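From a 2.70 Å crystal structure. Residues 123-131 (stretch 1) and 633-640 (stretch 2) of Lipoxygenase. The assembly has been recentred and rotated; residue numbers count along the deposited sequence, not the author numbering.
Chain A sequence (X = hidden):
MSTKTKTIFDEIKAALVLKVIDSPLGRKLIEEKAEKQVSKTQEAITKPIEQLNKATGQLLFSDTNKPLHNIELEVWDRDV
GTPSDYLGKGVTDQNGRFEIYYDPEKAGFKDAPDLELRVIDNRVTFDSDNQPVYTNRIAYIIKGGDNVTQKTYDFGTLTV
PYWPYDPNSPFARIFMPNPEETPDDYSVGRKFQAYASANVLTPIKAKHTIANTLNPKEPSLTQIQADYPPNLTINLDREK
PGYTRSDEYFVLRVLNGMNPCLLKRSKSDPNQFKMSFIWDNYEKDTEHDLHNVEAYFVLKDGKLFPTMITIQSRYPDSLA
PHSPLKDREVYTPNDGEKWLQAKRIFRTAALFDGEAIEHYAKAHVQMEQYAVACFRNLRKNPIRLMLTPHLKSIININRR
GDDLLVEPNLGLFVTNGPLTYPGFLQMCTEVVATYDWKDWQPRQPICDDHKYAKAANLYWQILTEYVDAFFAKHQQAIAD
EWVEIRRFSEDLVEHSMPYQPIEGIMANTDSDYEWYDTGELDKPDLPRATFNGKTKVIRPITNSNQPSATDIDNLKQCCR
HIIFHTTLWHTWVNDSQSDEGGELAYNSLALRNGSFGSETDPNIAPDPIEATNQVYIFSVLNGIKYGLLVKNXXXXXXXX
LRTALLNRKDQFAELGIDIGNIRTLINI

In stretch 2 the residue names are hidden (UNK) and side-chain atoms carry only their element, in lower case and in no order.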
# COMPACT_ATOMS: atom_id res chain seq x y z
N ARG A 123 -16.01 -5.92 12.07
CA ARG A 123 -15.32 -6.76 11.10
C ARG A 123 -16.02 -8.11 10.98
O ARG A 123 -16.57 -8.62 11.96
CB ARG A 123 -13.86 -6.95 11.49
CG ARG A 123 -13.14 -5.66 11.84
CD ARG A 123 -11.70 -5.92 12.24
NE ARG A 123 -10.93 -4.68 12.30
CZ ARG A 123 -9.65 -4.59 12.65
NH1 ARG A 123 -9.05 -3.41 12.67
NH2 ARG A 123 -8.97 -5.69 12.99
N VAL A 124 -15.99 -8.70 9.79
CA VAL A 124 -16.63 -9.99 9.59
C VAL A 124 -15.58 -11.09 9.50
O VAL A 124 -14.60 -10.97 8.77
CB VAL A 124 -17.51 -10.01 8.33
CG1 VAL A 124 -18.26 -11.33 8.22
CG2 VAL A 124 -18.48 -8.85 8.37
N THR A 125 -15.80 -12.16 10.25
CA THR A 125 -14.90 -13.30 10.29
C THR A 125 -15.69 -14.56 9.92
O THR A 125 -16.90 -14.62 10.15
CB THR A 125 -14.24 -13.43 11.69
OG1 THR A 125 -13.13 -12.54 11.78
CG2 THR A 125 -13.75 -14.85 11.97
N PHE A 126 -15.04 -15.54 9.30
CA PHE A 126 -15.69 -16.81 9.01
C PHE A 126 -15.28 -17.89 10.01
O PHE A 126 -14.09 -18.08 10.29
CB PHE A 126 -15.39 -17.25 7.58
CG PHE A 126 -15.83 -16.27 6.56
CD1 PHE A 126 -17.18 -15.99 6.38
CD2 PHE A 126 -14.91 -15.59 5.78
CE1 PHE A 126 -17.60 -15.07 5.44
CE2 PHE A 126 -15.32 -14.67 4.84
CZ PHE A 126 -16.67 -14.41 4.66
N ASP A 127 -16.26 -18.60 10.55
CA ASP A 127 -16.02 -19.60 11.59
C ASP A 127 -15.59 -20.94 11.00
O ASP A 127 -15.16 -21.01 9.85
CB ASP A 127 -17.27 -19.79 12.46
CG ASP A 127 -18.45 -20.34 11.68
OD1 ASP A 127 -18.42 -20.32 10.44
OD2 ASP A 127 -19.43 -20.79 12.32
N SER A 128 -15.71 -21.99 11.80
CA SER A 128 -15.33 -23.34 11.40
C SER A 128 -16.15 -23.81 10.20
O SER A 128 -15.61 -24.43 9.28
CB SER A 128 -15.50 -24.31 12.57
OG SER A 128 -15.50 -25.66 12.13
N ASP A 129 -17.45 -23.52 10.22
CA ASP A 129 -18.34 -23.98 9.16
C ASP A 129 -18.65 -22.88 8.16
O ASP A 129 -19.76 -22.82 7.61
CB ASP A 129 -19.63 -24.54 9.75
CG ASP A 129 -19.43 -25.86 10.46
OD1 ASP A 129 -19.21 -26.88 9.77
OD2 ASP A 129 -19.50 -25.88 11.71
N ASN A 130 -17.67 -22.00 7.93
CA ASN A 130 -17.74 -21.00 6.87
C ASN A 130 -18.93 -20.04 6.99
O ASN A 130 -19.47 -19.57 5.99
CB ASN A 130 -17.78 -21.70 5.51
CG ASN A 130 -17.31 -20.81 4.38
OD1 ASN A 130 -16.55 -19.87 4.59
ND2 ASN A 130 -17.77 -21.11 3.16
N GLN A 131 -19.32 -19.74 8.23
CA GLN A 131 -20.42 -18.82 8.49
C GLN A 131 -19.89 -17.51 9.09
O GLN A 131 -18.96 -17.53 9.89
CB GLN A 131 -21.46 -19.47 9.42
CG GLN A 131 -22.31 -20.54 8.74
CD GLN A 131 -23.27 -19.98 7.71
OE1 GLN A 131 -23.09 -20.17 6.50
NE2 GLN A 131 -24.30 -19.28 8.17
N UNK A 633 -4.46 -16.17 8.09
CA UNK A 633 -4.31 -16.06 9.54
C UNK A 633 -5.37 -15.19 10.22
O UNK A 633 -5.42 -15.13 11.45
o UNK A 633 -1.96 -15.34 6.78
c UNK A 633 -1.47 -14.96 7.86
c UNK A 633 -2.91 -15.53 9.87
c UNK A 633 -2.40 -14.43 8.94
o UNK A 633 -0.24 -14.98 8.10
N UNK A 634 -6.22 -14.52 9.45
CA UNK A 634 -7.27 -13.68 10.03
C UNK A 634 -8.67 -14.22 9.78
O UNK A 634 -9.66 -13.64 10.24
o UNK A 634 -5.79 -11.66 11.36
c UNK A 634 -7.16 -12.25 9.48
c UNK A 634 -6.05 -11.44 10.15
o UNK A 634 -5.45 -10.58 9.47
N UNK A 635 -8.75 -15.35 9.06
CA UNK A 635 -10.02 -16.02 8.77
C UNK A 635 -11.08 -15.06 8.21
O UNK A 635 -12.22 -15.04 8.66
o UNK A 635 -9.09 -17.57 11.70
c UNK A 635 -9.62 -17.77 10.58
o UNK A 635 -9.42 -18.81 9.90
c UNK A 635 -10.57 -16.71 10.03
N UNK A 636 -10.68 -14.28 7.21
CA UNK A 636 -11.57 -13.30 6.63
C UNK A 636 -11.51 -13.33 5.10
O UNK A 636 -12.27 -12.64 4.43
c UNK A 636 -11.23 -11.90 7.13
o UNK A 636 -9.54 -10.27 6.80
c UNK A 636 -9.83 -11.48 6.73
o UNK A 636 -9.03 -12.35 6.34
N UNK A 637 -10.58 -14.13 4.57
CA UNK A 637 -10.47 -14.32 3.13
C UNK A 637 -11.54 -15.29 2.66
O UNK A 637 -11.52 -16.47 3.04
c UNK A 637 -9.08 -14.85 2.74
c UNK A 637 -7.99 -13.88 3.17
c UNK A 637 -9.01 -15.09 1.24
N UNK A 638 -12.49 -14.80 1.85
CA UNK A 638 -13.59 -15.62 1.31
C UNK A 638 -13.08 -16.91 0.68
O UNK A 638 -12.13 -16.88 -0.11
c UNK A 638 -14.22 -14.70 0.26
c UNK A 638 -13.93 -13.32 0.77
c UNK A 638 -12.57 -13.41 1.39
N UNK A 639 -13.70 -18.03 1.04
CA UNK A 639 -13.18 -19.34 0.71
C UNK A 639 -13.11 -19.62 -0.79
O UNK A 639 -12.30 -20.43 -1.23
c UNK A 639 -14.01 -20.42 1.40
c UNK A 639 -13.64 -20.64 2.85
c UNK A 639 -12.23 -21.19 3.02
o UNK A 639 -11.60 -20.92 4.07
o UNK A 639 -11.74 -21.89 2.10
N UNK A 640 -13.96 -18.94 -1.56
CA UNK A 640 -13.96 -19.09 -3.02
C UNK A 640 -12.61 -18.70 -3.62
O UNK A 640 -12.09 -19.37 -4.52
o UNK A 640 -16.24 -17.58 -1.28
o UNK A 640 -18.10 -18.69 -1.60
c UNK A 640 -15.07 -18.25 -3.65
c UNK A 640 -16.49 -18.74 -3.35
c UNK A 640 -16.98 -18.31 -1.98

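Position 633 carries three side-chain carbons in a chain, the third bearing two oxygens. It stays out of reach of stretch 1, and both oxygens are hydrogen-bonded elsewhere in the structure. A carboxylate at the end of a two-methylene arm is a glutamate. The residue is E633.

Position 634 has two side-chain carbons, the second carrying two oxygens. Its CB lies 6.4 Å from OG1 of T125. Its backbone O lies 4.0 Å from OG1 of T125. The arm is one methylene shorter than that of E633, so this is an aspartate. The residue is D634.

Position 635 again shows two carbons and two oxygens. Its CA-to-CB bond points toward stretch 1, and its CB lies 4.2 Å from CG2 of T125. The backbone is more important here: N of F126 donates a hydrogen bond to O of 635 at 2.9 Å, with a nearly straight angle of 174°. The side chain is that of an aspartate, D635.

Position 636 repeats the pattern of two carbons and a terminal pair of oxygens. CB is 3.9 Å from O of V124, but the end of the side chain leads away. The backbone O lies near the plane of the F126 ring, at its edge, 3.7 Å from CE2. The residue is D636.

Position 637 has three carbons and no oxygen, with two carbons branching from the first. The CA-to-CB bond points away from stretch 1, and the residue is buried. Its backbone C is 4.4 Å from CE2 of F126. This is V637.

Position 638 has three carbons that close a ring onto the backbone N. Its CA is 4.0 Å from CE2 of F126. Only proline closes such a ring. The residue, P638, occupies the N-cap position before a helix.

Position 639 has three carbons in line and two oxygens on the third. Its CA-to-CB bond points toward stretch 1, and its second side-chain carbon is 3.5 Å from OD1 of N130. The residue is E639, and that carbon is CG.

Position 640 has the same three carbons and two oxygens. Its side chain makes no contact with stretch 1. The residue is E640.

The contact rests on one backbone hydrogen bond, from F126 to D635. The same D635 O also receives a CA-H...O contact from T125 CA at 3.6 Å. F126 then extends its ring along the backbone of D636, V637 and P638. At the end of the type I turn from D127 to N130, the N130 side chain meets E639. The aspartate carboxylates form no hydrogen bond across the interface.

Stretch 2, residues 633-640: EDDDVPEE
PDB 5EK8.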